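Local coordinates for neural-cadherin (Drosophila melanogaster, PDB 3UBG), which mediates calcium-dependent, homophilic adhesion between cells as a transmembrane cadherin, of which this chain is an extracellular piece with successive cadherin repeats, at residues E66-F71 / I93-D98; F11-G16 / V99-P104. All coordinates share one frame; numbering follows the deposited sequence.

Interaction 1 of 2, residues E66-F71 / I93-D98; sequences EKTIDF and IILVKD. With CA (calcium ion), chain E.
Thr68 to Phe71 and Ile93 to Lys97 run antiparallel, their axes 4.6 Å apart at the closest point. Ile69 and Ile94 form a hydrogen-bonded pair. Ile69 N gives to Ile94 O at 2.9 Å. Ile94 N returns the bond to Ile69 O at 2.8 Å. A third bond, from Val96 N to Lys67 O, carries the pairing past the start of the strand.

Side chains sort to two faces. On one, Ile69 and Ile94 pack branch point to branch point. Ile69 CD1 reaches Val96 CG2 at 3.9 Å, and Ile94 CD1 comes to the edge of the Phe71 ring at CE1. Phe71 CG sits between its backbone N and carbonyl carbon (chi1 59°), which swings the ring over toward Ile94. Val44 closes over Ile69, Ile94 and Phe71, and Ile9 and Phe11 also touch Ile94, so this face is buried.

On the other face, Thr68 CG2 touches Leu95 CD2 at 3.7 Å and Ile93 CG2 at 3.8 Å, the three side chains lying side by side and pointing the same way. Ile93 CG1 runs alongside the carboxylate of Asp70, OD1 being 3.9 Å away. The charge of Asp70 is met by a salt bridge to Arg91. An alanine in place of Ile93 would probably leave a gap beside Thr68 CG2 and strip the apolar flank from Asp70.

Farther out, Lys67 turns its amine away to the backbone oxygens of Tyr60 and Leu63. Past the strand, Asp98 OD1 binds a calcium ion at 2.4 Å. This is a beta hairpin in the Greek-key sandwich of a cadherin repeat, its outgoing strand leading to the calcium site between repeats.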
loop_
_atom_site.group_PDB
_atom_site.type_symbol
_atom_site.label_atom_id
_atom_site.label_comp_id
_atom_site.label_asym_id
_atom_site.label_seq_id
_atom_site.Cartn_x
_atom_site.Cartn_y
_atom_site.Cartn_z
ATOM N N GLU A 66 -11.239 18.762 -1.860
ATOM C CA GLU A 66 -11.328 20.104 -1.290
ATOM C C GLU A 66 -10.549 20.302 0.024
ATOM O O GLU A 66 -10.208 21.434 0.390
ATOM C CB GLU A 66 -12.796 20.515 -1.146
ATOM C CG GLU A 66 -13.267 21.391 -2.308
ATOM C CD GLU A 66 -14.775 21.551 -2.393
ATOM O OE1 GLU A 66 -15.510 20.575 -2.119
ATOM O OE2 GLU A 66 -15.223 22.665 -2.749
ATOM N N LYS A 67 -10.260 19.193 0.708
ATOM C CA LYS A 67 -9.561 19.183 1.997
ATOM C C LYS A 67 -10.299 19.990 3.055
ATOM O O LYS A 67 -9.698 20.776 3.793
ATOM C CB LYS A 67 -8.114 19.665 1.871
ATOM C CG LYS A 67 -7.270 18.885 0.868
ATOM C CD LYS A 67 -7.206 17.411 1.229
ATOM C CE LYS A 67 -6.224 16.668 0.353
ATOM N NZ LYS A 67 -6.382 15.196 0.514
ATOM N N THR A 68 -11.607 19.784 3.127
ATOM C CA THR A 68 -12.424 20.437 4.129
ATOM C C THR A 68 -13.283 19.431 4.865
ATOM O O THR A 68 -13.646 18.383 4.321
ATOM C CB THR A 68 -13.401 21.453 3.503
ATOM O OG1 THR A 68 -14.224 20.792 2.537
ATOM C CG2 THR A 68 -12.664 22.595 2.861
ATOM N N ILE A 69 -13.605 19.759 6.112
ATOM C CA ILE A 69 -14.742 19.143 6.761
ATOM C C ILE A 69 -15.920 20.103 6.603
ATOM O O ILE A 69 -15.927 21.198 7.165
ATOM C CB ILE A 69 -14.456 18.849 8.208
ATOM C CG1 ILE A 69 -13.234 17.920 8.296
ATOM C CG2 ILE A 69 -15.688 18.254 8.859
ATOM C CD1 ILE A 69 -12.391 18.099 9.558
ATOM N N ASP A 70 -16.899 19.665 5.814
ATOM C CA ASP A 70 -17.990 20.496 5.320
ATOM C C ASP A 70 -19.305 19.880 5.772
ATOM O O ASP A 70 -19.664 18.805 5.323
ATOM C CB ASP A 70 -17.938 20.499 3.791
ATOM C CG ASP A 70 -18.831 21.559 3.155
ATOM O OD1 ASP A 70 -19.834 21.997 3.774
ATOM O OD2 ASP A 70 -18.522 21.948 2.001
ATOM N N PHE A 71 -20.030 20.540 6.663
ATOM C CA PHE A 71 -21.252 19.931 7.188
ATOM C C PHE A 71 -22.298 20.978 7.529
ATOM O O PHE A 71 -21.994 22.161 7.687
ATOM C CB PHE A 71 -20.962 19.044 8.421
ATOM C CG PHE A 71 -20.323 19.780 9.564
ATOM C CD1 PHE A 71 -18.969 20.098 9.535
ATOM C CD2 PHE A 71 -21.077 20.171 10.664
ATOM C CE1 PHE A 71 -18.374 20.791 10.583
ATOM C CE2 PHE A 71 -20.486 20.870 11.731
ATOM C CZ PHE A 71 -19.140 21.178 11.693
ATOM N N ILE A 93 -17.643 24.992 7.440
ATOM C CA ILE A 93 -16.566 24.517 6.589
ATOM C C ILE A 93 -15.255 24.721 7.314
ATOM O O ILE A 93 -14.873 25.859 7.595
ATOM C CB ILE A 93 -16.513 25.290 5.275
ATOM C CG1 ILE A 93 -17.901 25.318 4.613
ATOM C CG2 ILE A 93 -15.422 24.712 4.363
ATOM C CD1 ILE A 93 -17.980 26.173 3.362
ATOM N N ILE A 94 -14.588 23.613 7.639
ATOM C CA ILE A 94 -13.300 23.638 8.322
ATOM C C ILE A 94 -12.213 23.318 7.308
ATOM O O ILE A 94 -12.171 22.207 6.795
ATOM C CB ILE A 94 -13.239 22.575 9.457
ATOM C CG1 ILE A 94 -14.420 22.748 10.415
ATOM C CG2 ILE A 94 -11.923 22.682 10.202
ATOM C CD1 ILE A 94 -14.460 21.756 11.592
ATOM N N LEU A 95 -11.356 24.281 6.987
ATOM C CA LEU A 95 -10.311 24.000 6.021
ATOM C C LEU A 95 -9.204 23.376 6.793
ATOM O O LEU A 95 -8.759 23.923 7.804
ATOM C CB LEU A 95 -9.736 25.243 5.328
ATOM C CG LEU A 95 -10.606 26.353 4.763
ATOM C CD1 LEU A 95 -9.939 26.961 3.525
ATOM C CD2 LEU A 95 -12.006 25.842 4.463
ATOM N N VAL A 96 -8.732 22.248 6.286
ATOM C CA VAL A 96 -7.731 21.476 6.976
ATOM C C VAL A 96 -6.388 21.489 6.254
ATOM O O VAL A 96 -6.308 21.287 5.036
ATOM C CB VAL A 96 -8.228 20.080 7.186
ATOM C CG1 VAL A 96 -7.185 19.282 7.941
ATOM C CG2 VAL A 96 -9.535 20.168 7.956
ATOM N N LYS A 97 -5.347 21.764 7.029
ATOM C CA LYS A 97 -4.021 22.008 6.499
ATOM C C LYS A 97 -3.091 20.837 6.764
ATOM O O LYS A 97 -3.110 20.249 7.839
ATOM C CB LYS A 97 -3.464 23.292 7.098
ATOM C CG LYS A 97 -4.097 24.524 6.492
ATOM C CD LYS A 97 -3.520 25.757 7.087
ATOM C CE LYS A 97 -4.144 26.026 8.418
ATOM N NZ LYS A 97 -3.525 27.197 9.057
ATOM N N ASP A 98 -2.286 20.496 5.771
ATOM C CA ASP A 98 -1.405 19.348 5.859
ATOM C C ASP A 98 -0.233 19.604 6.795
ATOM O O ASP A 98 0.377 20.668 6.757
ATOM C CB ASP A 98 -0.859 18.991 4.480
ATOM C CG ASP A 98 0.070 17.806 4.526
ATOM O OD1 ASP A 98 -0.330 16.798 5.132
ATOM O OD2 ASP A 98 1.196 17.877 3.990
HETATM CA CA CA E . 0.025 14.874 6.445
#

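Interaction 2 of 2, residues F11-G16 / V99-P104; sequences FTEADG and VNDEPP. With CA (calcium ion), chain E; CA (calcium ion), chain F; CA (calcium ion), chain D.
Glu13 and Val99 bring the two backbones together, their CA atoms 6.5 Å apart, where residues 13 to 15 turn with helical angles beside an irregular linker. Val99 N gives a nearly straight hydrogen bond of 2.8 Å to Glu13 OE1. Glu13 OE1 accepts with its anti lone pair, the one away from OE2. Glu13 CG lies between its own backbone N and carbonyl carbon (chi1 65°), and the chain then extends to carry the carboxylate to the metals.

That carboxylate bridges two calcium ions. OE1 binds the one that Val99 O and Asp101 OD1 also hold. Glu13 OE2 binds the second calcium ion at 2.5 Å. Outside these segments Tyr60 is a further polar partner of the Glu13 carboxylate. Asp101 approaches from the opposite direction, its carboxylate turned 50° from that of Glu13. Asp101 OD1 contacts both ions, and OD2 binds the ion shared with Glu13 OE2 at 2.6 Å. Glu102 OE2 and a water add to this second ion. The positive ions probably offset the crowding of acidic groups. A third calcium takes Asn100 OD1 at 2.5 Å and Glu102 O at 2.4 Å.

Beside the metals is a small apolar patch. Val99 CG2 meets Thr12 CB at 3.6 Å and Ala14 CB at 4.1 Å. Thr12 OG1 accepts from Asp15 N in an ST motif, while Asp15 OD2 takes Thr12 N from above the carboxylate plane.

Glu61 and Asp98 add ligands from the same repeat, and Asp134, Asp136, Asp185 and Gln196 from the next. The site thus lies between the ends of the paired strands 3-12 and 87-97 and, across the junction, strands 105-106 and 195-207.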
loop_
_atom_site.group_PDB
_atom_site.type_symbol
_atom_site.label_atom_id
_atom_site.label_comp_id
_atom_site.label_asym_id
_atom_site.label_seq_id
_atom_site.Cartn_x
_atom_site.Cartn_y
_atom_site.Cartn_z
ATOM N N PHE A 11 -7.546 25.161 10.141
ATOM C CA PHE A 11 -6.757 24.412 11.115
ATOM C C PHE A 11 -5.771 23.502 10.405
ATOM O O PHE A 11 -5.972 23.119 9.253
ATOM C CB PHE A 11 -7.638 23.531 12.011
ATOM C CG PHE A 11 -8.530 24.288 12.967
ATOM C CD1 PHE A 11 -9.899 24.394 12.727
ATOM C CD2 PHE A 11 -8.014 24.846 14.135
ATOM C CE1 PHE A 11 -10.734 25.062 13.617
ATOM C CE2 PHE A 11 -8.844 25.517 15.040
ATOM C CZ PHE A 11 -10.204 25.625 14.779
ATOM N N THR A 12 -4.705 23.143 11.105
ATOM C CA THR A 12 -3.888 22.008 10.706
ATOM C C THR A 12 -4.592 20.713 11.091
ATOM O O THR A 12 -5.386 20.682 12.048
ATOM C CB THR A 12 -2.509 22.049 11.387
ATOM O OG1 THR A 12 -2.654 21.730 12.775
ATOM C CG2 THR A 12 -1.883 23.449 11.232
ATOM N N GLU A 13 -4.315 19.642 10.356
ATOM C CA GLU A 13 -4.809 18.326 10.767
ATOM C C GLU A 13 -4.313 17.971 12.180
ATOM O O GLU A 13 -4.961 17.218 12.913
ATOM C CB GLU A 13 -4.416 17.247 9.762
ATOM C CG GLU A 13 -2.919 17.028 9.666
ATOM C CD GLU A 13 -2.520 16.056 8.560
ATOM O OE1 GLU A 13 -1.480 16.307 7.930
ATOM O OE2 GLU A 13 -3.235 15.056 8.321
ATOM N N ALA A 14 -3.179 18.538 12.577
ATOM C CA ALA A 14 -2.647 18.260 13.911
ATOM C C ALA A 14 -3.422 18.964 15.030
ATOM O O ALA A 14 -3.397 18.533 16.181
ATOM C CB ALA A 14 -1.164 18.605 13.987
ATOM N N ASP A 15 -4.100 20.057 14.700
ATOM C CA ASP A 15 -4.966 20.712 15.677
ATOM C C ASP A 15 -6.109 19.771 16.057
ATOM O O ASP A 15 -6.699 19.904 17.117
ATOM C CB ASP A 15 -5.535 22.023 15.124
ATOM C CG ASP A 15 -4.472 23.057 14.847
ATOM O OD1 ASP A 15 -3.465 23.114 15.580
ATOM O OD2 ASP A 15 -4.651 23.836 13.899
ATOM N N GLY A 16 -6.421 18.835 15.166
ATOM C CA GLY A 16 -7.386 17.787 15.436
ATOM C C GLY A 16 -6.735 16.441 15.792
ATOM O O GLY A 16 -7.241 15.381 15.430
ATOM N N VAL A 99 0.081 18.609 7.613
ATOM C CA VAL A 99 1.267 18.612 8.446
ATOM C C VAL A 99 2.049 17.351 8.071
ATOM O O VAL A 99 1.485 16.380 7.596
ATOM C CB VAL A 99 0.878 18.629 9.969
ATOM C CG1 VAL A 99 2.043 18.260 10.831
ATOM C CG2 VAL A 99 0.330 20.000 10.388
ATOM N N ASN A 100 3.356 17.359 8.234
ATOM C CA ASN A 100 4.126 16.187 7.844
ATOM C C ASN A 100 4.048 15.142 8.949
ATOM O O ASN A 100 4.743 15.244 9.960
ATOM C CB ASN A 100 5.575 16.571 7.550
ATOM C CG ASN A 100 6.316 15.506 6.756
ATOM O OD1 ASN A 100 6.180 14.317 7.015
ATOM N ND2 ASN A 100 7.119 15.935 5.803
ATOM N N ASP A 101 3.200 14.139 8.755
ATOM C CA ASP A 101 2.829 13.258 9.845
ATOM C C ASP A 101 2.567 11.824 9.403
ATOM O O ASP A 101 2.027 11.019 10.169
ATOM C CB ASP A 101 1.604 13.823 10.568
ATOM C CG ASP A 101 0.320 13.653 9.768
ATOM O OD1 ASP A 101 0.396 13.497 8.540
ATOM O OD2 ASP A 101 -0.774 13.684 10.373
ATOM N N GLU A 102 2.922 11.505 8.161
ATOM C CA GLU A 102 2.772 10.132 7.673
ATOM C C GLU A 102 4.122 9.541 7.267
ATOM O O GLU A 102 4.930 10.197 6.627
ATOM C CB GLU A 102 1.785 10.078 6.513
ATOM C CG GLU A 102 0.423 10.660 6.847
ATOM C CD GLU A 102 -0.257 9.942 8.012
ATOM O OE1 GLU A 102 0.210 8.862 8.416
ATOM O OE2 GLU A 102 -1.270 10.445 8.514
ATOM N N PRO A 103 4.384 8.295 7.661
ATOM C CA PRO A 103 5.683 7.702 7.315
ATOM C C PRO A 103 5.806 7.386 5.823
ATOM O O PRO A 103 4.795 7.169 5.161
ATOM C CB PRO A 103 5.703 6.416 8.157
ATOM C CG PRO A 103 4.246 6.052 8.318
ATOM C CD PRO A 103 3.523 7.377 8.430
ATOM N N PRO A 104 7.044 7.365 5.290
ATOM C CA PRO A 104 7.282 6.907 3.914
ATOM C C PRO A 104 7.163 5.391 3.756
ATOM O O PRO A 104 7.231 4.646 4.730
ATOM C CB PRO A 104 8.724 7.322 3.661
ATOM C CG PRO A 104 9.352 7.286 5.016
ATOM C CD PRO A 104 8.286 7.837 5.927
HETATM CA CA CA E . 0.025 14.874 6.445
HETATM CA CA CA F . -2.303 12.697 8.457
HETATM CA CA CA D . 6.042 12.126 5.831
HETATM O O HOH W 1 -3.782 12.190 10.715
#

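The two interactions have centres 13 Å apart and belong to the same cadherin repeat. Along the chain the order is 11-16, 66-71, 93-98 and 99-104, so interaction 1 falls within the span that interaction 2 brackets. Strand 87-97 links them in one sheet. It pairs with strand 68-76 on one side and with strand 3-12 on the other. Residues 93-98 run directly into 99-104. Lys97 also joins the backbone of Phe11 and Glu13 through probable hydrogen bonds. Both contacts reach one calcium ion. The sheet is thereby coupled to a junction where bound calcium stiffens the connection between repeats.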